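Local coordinates for nisin leader peptide-processing serine protease NisP (Lactococcus lactis subsp. lactis, PDB 4MZD), which probably acts as a subtilisin-like serine endopeptidase that cuts the leader peptide from precursor nisin during biosynthesis of this antibiotic, at residues G125-D128 with N129-P132; Q254-Q257 with T258-F262. All coordinates share one frame; numbering follows the deposited sequence.

Contact 1: G125-D128 with N129-P132; sequences GGFD and NEEP
The Glu130 side chain runs beside the ring of Phe127, and the two point the same way. This is a beta turn over residues 127-130. Both inner residues, Asp128 and Asn129, have left-handed backbone angles close to type I'. The turn lies in the long loop between strand 117-120 and helix 147-156 of the subtilisin-like domain, away from the predicted catalytic triad. Glu130 N donates to Phe127 O at 3.0 Å and closes the turn. Glu130 OE1 approaches the ring edge near its plane, 3.9 Å from Phe127 CD2. The carboxylate stands almost upright against the ring, with 81° between the planes. With CG anti to the backbone N (chi1 -176°), the Phe127 ring lies alongside the Glu130 chain. It also packs on Asn179, Leu180 and Lys182. Asp128 OD2 lies above one face of the ring, toward its rim, and forms a salt bridge with Lys182.

Glu131 is bonded through both its backbone and its side chain. Glu131 N donates to Gly125 O at 2.9 Å. Gly125 O also has a CA-H...O contact with Asn129 CA at 3.1 Å. Gly125 and Gly126 both have positive phi. Asn129 OD1 sits 3.5 Å from Gly125 CA, in the place a CB would occupy. A water donates to Gly126 O at 2.7 Å and receives a weak bond from Asn129 N, so it links two points of the turn's backbone. Glu131 is buried, and both carboxylate oxygens are used. OE2 accepts from Glu178 N in a neighbouring loop. From CG onward the chain is extended, which carries the carboxylate back toward Gly126. There Glu131 OE1 takes Phe127 N on its anti lone pair, at 2.9 Å and a nearly straight 166°.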
loop_
_atom_site.group_PDB
_atom_site.type_symbol
_atom_site.label_atom_id
_atom_site.label_comp_id
_atom_site.label_asym_id
_atom_site.label_seq_id
_atom_site.Cartn_x
_atom_site.Cartn_y
_atom_site.Cartn_z
ATOM N N GLY A 125 -9.296 20.513 -10.291
ATOM C CA GLY A 125 -8.676 20.165 -11.555
ATOM C C GLY A 125 -7.863 18.882 -11.517
ATOM O O GLY A 125 -7.410 18.411 -12.558
ATOM N N GLY A 126 -7.668 18.317 -10.326
ATOM C CA GLY A 126 -6.941 17.066 -10.198
ATOM C C GLY A 126 -5.499 17.150 -10.676
ATOM O O GLY A 126 -4.810 18.148 -10.454
ATOM N N PHE A 127 -5.040 16.094 -11.337
ATOM C CA PHE A 127 -3.651 15.995 -11.761
ATOM C C PHE A 127 -3.375 16.977 -12.895
ATOM O O PHE A 127 -3.834 16.771 -14.017
ATOM C CB PHE A 127 -3.351 14.562 -12.205
ATOM C CG PHE A 127 -1.917 14.322 -12.565
ATOM C CD1 PHE A 127 -0.973 14.054 -11.583
ATOM C CD2 PHE A 127 -1.511 14.341 -13.892
ATOM C CE1 PHE A 127 0.352 13.817 -11.915
ATOM C CE2 PHE A 127 -0.189 14.105 -14.231
ATOM C CZ PHE A 127 0.744 13.844 -13.241
ATOM N N ASP A 128 -2.641 18.045 -12.581
ATOM C CA ASP A 128 -2.252 19.072 -13.551
ATOM C C ASP A 128 -3.415 19.499 -14.450
ATOM O O ASP A 128 -3.276 19.653 -15.666
ATOM C CB ASP A 128 -1.021 18.630 -14.346
ATOM C CG ASP A 128 0.245 18.631 -13.504
ATOM O OD1 ASP A 128 0.279 19.335 -12.469
ATOM O OD2 ASP A 128 1.210 17.930 -13.862
ATOM N N ASN A 129 -4.564 19.701 -13.815
ATOM C CA ASN A 129 -5.765 20.217 -14.466
ATOM C C ASN A 129 -6.352 19.352 -15.565
ATOM O O ASN A 129 -7.060 19.847 -16.439
ATOM C CB ASN A 129 -5.563 21.654 -14.950
ATOM C CG ASN A 129 -5.834 22.662 -13.863
ATOM O OD1 ASN A 129 -6.910 22.662 -13.261
ATOM N ND2 ASN A 129 -4.851 23.497 -13.570
ATOM N N GLU A 130 -6.077 18.058 -15.508
ATOM C CA GLU A 130 -6.623 17.127 -16.484
ATOM C C GLU A 130 -7.979 16.591 -16.043
ATOM O O GLU A 130 -8.642 15.870 -16.788
ATOM C CB GLU A 130 -5.627 15.995 -16.724
ATOM C CG GLU A 130 -4.282 16.523 -17.184
ATOM C CD GLU A 130 -3.227 15.454 -17.335
ATOM O OE1 GLU A 130 -3.562 14.255 -17.218
ATOM O OE2 GLU A 130 -2.053 15.821 -17.574
ATOM N N GLU A 131 -8.395 16.966 -14.836
ATOM C CA GLU A 131 -9.608 16.423 -14.248
ATOM C C GLU A 131 -10.553 17.536 -13.818
ATOM O O GLU A 131 -10.638 17.873 -12.637
ATOM C CB GLU A 131 -9.257 15.541 -13.055
ATOM C CG GLU A 131 -8.157 14.545 -13.356
ATOM C CD GLU A 131 -7.895 13.632 -12.186
ATOM O OE1 GLU A 131 -6.877 13.832 -11.494
ATOM O OE2 GLU A 131 -8.717 12.716 -11.959
ATOM N N PRO A 132 -11.272 18.117 -14.786
ATOM C CA PRO A 132 -12.209 19.204 -14.494
ATOM C C PRO A 132 -13.292 18.798 -13.492
ATOM O O PRO A 132 -13.898 19.672 -12.877
ATOM C CB PRO A 132 -12.824 19.519 -15.866
ATOM C CG PRO A 132 -12.567 18.308 -16.700
ATOM C CD PRO A 132 -11.263 17.763 -16.216
HETATM O O HOH W 1 -5.220 20.741 -10.924
#

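Contact 2: Q254-Q257 with T258-F262; sequences QDNQ and TMINF
Asp255 and Thr258 cross obliquely at the start of helix 256-264, carboxylate against hydroxyl. Asp255 is the N-cap. Its CG is anti to the backbone N (chi1 -176°), which turns the carboxylate along the chain toward the first turn. The two oxygens share the work. Asp255 OD1 accepts a weak capping bond from Thr258 N at 3.3 Å. Asp255 OD2 accepts a weak bond from Thr258 OG1 at 3.0 Å, in the one of two Thr258 conformers described here. The carboxylate thus gives the start of the helix an acceptor that the backbone lacks there. Its negative charge probably also suits the helix dipole.

Gln257 and Asn261, four residues apart, meet amide to amide. The Gln257 chain bends at chi2 (62°), which turns the amide toward Asn261, one turn later. Gln257 NE2 donates to Asn261 OD1 at 2.8 Å. Asn261 OD1 lies in the plane of the Gln257 amide, but the donor stands above the carbonyl plane of Asn261. The amide planes are 42° apart. Asn261 N also donates to Gln257 O in the regular helical pattern.

On the side facing the sheet, Asn256 and Ile260 lie together. Ile260 CG1 is 3.8 Å from Asn256 ND2. Ile260 N donates to Asn256 O at 2.9 Å. Asn256 directs its amide outside the helix: OD1 accepts from Val275 N, and ND2 donates to Gly273 O. This pins the first helical turn to the entry of strand 275-278. Met259 and Ile260 both pack on Val275 of that strand. Met259 also reaches Tyr208 and Ile260 reaches Met210, both on strand 200-210, so the helix rests on the main mixed sheet.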
loop_
_atom_site.group_PDB
_atom_site.type_symbol
_atom_site.label_atom_id
_atom_site.label_comp_id
_atom_site.label_asym_id
_atom_site.label_seq_id
_atom_site.Cartn_x
_atom_site.Cartn_y
_atom_site.Cartn_z
ATOM N N GLN A 254 18.037 -2.174 -5.391
ATOM C CA GLN A 254 19.455 -1.985 -5.105
ATOM C C GLN A 254 20.307 -2.011 -6.367
ATOM O O GLN A 254 21.492 -1.692 -6.321
ATOM C CB GLN A 254 19.951 -3.047 -4.123
ATOM C CG GLN A 254 19.482 -2.822 -2.696
ATOM C CD GLN A 254 20.316 -3.580 -1.690
ATOM O OE1 GLN A 254 20.159 -4.787 -1.522
ATOM N NE2 GLN A 254 21.223 -2.875 -1.020
ATOM N N ASP A 255 19.708 -2.391 -7.488
ATOM C CA ASP A 255 20.427 -2.467 -8.755
ATOM C C ASP A 255 20.202 -1.161 -9.499
ATOM O O ASP A 255 19.265 -1.033 -10.288
ATOM C CB ASP A 255 19.936 -3.657 -9.582
ATOM C CG ASP A 255 20.728 -3.847 -10.868
ATOM O OD1 ASP A 255 21.438 -2.912 -11.289
ATOM O OD2 ASP A 255 20.625 -4.936 -11.468
ATOM N N ASN A 256 21.049 -0.176 -9.231
ATOM C CA ASN A 256 20.791 1.155 -9.752
ATOM C C ASN A 256 20.802 1.249 -11.271
ATOM O O ASN A 256 20.003 1.983 -11.845
ATOM C CB ASN A 256 21.721 2.205 -9.141
ATOM C CG ASN A 256 21.119 3.590 -9.193
ATOM O OD1 ASN A 256 20.132 3.865 -8.517
ATOM N ND2 ASN A 256 21.694 4.464 -10.007
ATOM N N GLN A 257 21.692 0.511 -11.926
ATOM C CA GLN A 257 21.760 0.596 -13.378
ATOM C C GLN A 257 20.458 0.129 -14.020
ATOM O O GLN A 257 19.997 0.702 -15.002
ATOM C CB GLN A 257 22.944 -0.195 -13.936
ATOM C CG GLN A 257 23.087 -0.045 -15.440
ATOM C CD GLN A 257 23.342 1.393 -15.851
ATOM O OE1 GLN A 257 24.317 2.008 -15.418
ATOM N NE2 GLN A 257 22.462 1.939 -16.684
ATOM N N THR A 258 19.869 -0.916 -13.453
ATOM C CA THR A 258 18.612 -1.431 -13.969
ATOM C C THR A 258 17.488 -0.414 -13.772
ATOM O O THR A 258 16.615 -0.274 -14.628
ATOM C CB THR A 258 18.259 -2.786 -13.333
ATOM O OG1 THR A 258 19.201 -3.773 -13.779
ATOM C CG2 THR A 258 16.852 -3.216 -13.727
ATOM N N MET A 259 17.521 0.309 -12.655
ATOM C CA MET A 259 16.525 1.349 -12.401
ATOM C C MET A 259 16.717 2.542 -13.337
ATOM O O MET A 259 15.747 3.155 -13.782
ATOM C CB MET A 259 16.556 1.805 -10.939
ATOM C CG MET A 259 16.143 0.732 -9.941
ATOM S SD MET A 259 15.946 1.353 -8.246
ATOM C CE MET A 259 14.194 1.745 -8.189
ATOM N N ILE A 260 17.968 2.878 -13.629
ATOM C CA ILE A 260 18.241 3.922 -14.602
ATOM C C ILE A 260 17.741 3.512 -15.989
ATOM O O ILE A 260 17.103 4.303 -16.684
ATOM C CB ILE A 260 19.737 4.255 -14.656
ATOM C CG1 ILE A 260 20.130 5.052 -13.411
ATOM C CG2 ILE A 260 20.068 5.053 -15.917
ATOM C CD1 ILE A 260 19.562 6.453 -13.388
ATOM N N ASN A 261 18.032 2.279 -16.388
ATOM C CA ASN A 261 17.559 1.779 -17.675
ATOM C C ASN A 261 16.041 1.836 -17.773
ATOM O O ASN A 261 15.488 2.161 -18.821
ATOM C CB ASN A 261 18.045 0.351 -17.922
ATOM C CG ASN A 261 19.544 0.271 -18.093
ATOM O OD1 ASN A 261 20.211 1.285 -18.301
ATOM N ND2 ASN A 261 20.084 -0.941 -18.013
ATOM N N PHE A 262 15.368 1.519 -16.672
ATOM C CA PHE A 262 13.916 1.608 -16.625
ATOM C C PHE A 262 13.482 3.061 -16.826
ATOM O O PHE A 262 12.624 3.350 -17.655
ATOM C CB PHE A 262 13.393 1.029 -15.304
ATOM C CG PHE A 262 11.904 1.142 -15.130
ATOM C CD1 PHE A 262 11.054 0.151 -15.602
ATOM C CD2 PHE A 262 11.354 2.231 -14.477
ATOM C CE1 PHE A 262 9.680 0.258 -15.434
ATOM C CE2 PHE A 262 9.984 2.341 -14.305
ATOM C CZ PHE A 262 9.150 1.355 -14.784
#

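In the fold
Both contacts are local and lie toward the outside of the subtilisin-like domain, away from the predicted catalytic triad. Their centres are 31 Å apart, and they do not touch. Each mixes buried residues (Gly125, Gly126, Phe127 and Glu131; Met259 and Ile260) with exposed ones. They hold different elements. Contact 1 lies in an irregular loop ahead of helix 147-156, where backbone bonds of a turn and a buried glutamate carboxylate hold the chain. Contact 2 starts a regular helix, where a capping carboxylate and an amide pair supplement the repeating backbone bonds. Contact 1 is anchored to the loop around residues 178-182, partly through charge. Contact 2 is anchored to strands 200-210 and 275-278, through apolar side chains and one asparagine amide.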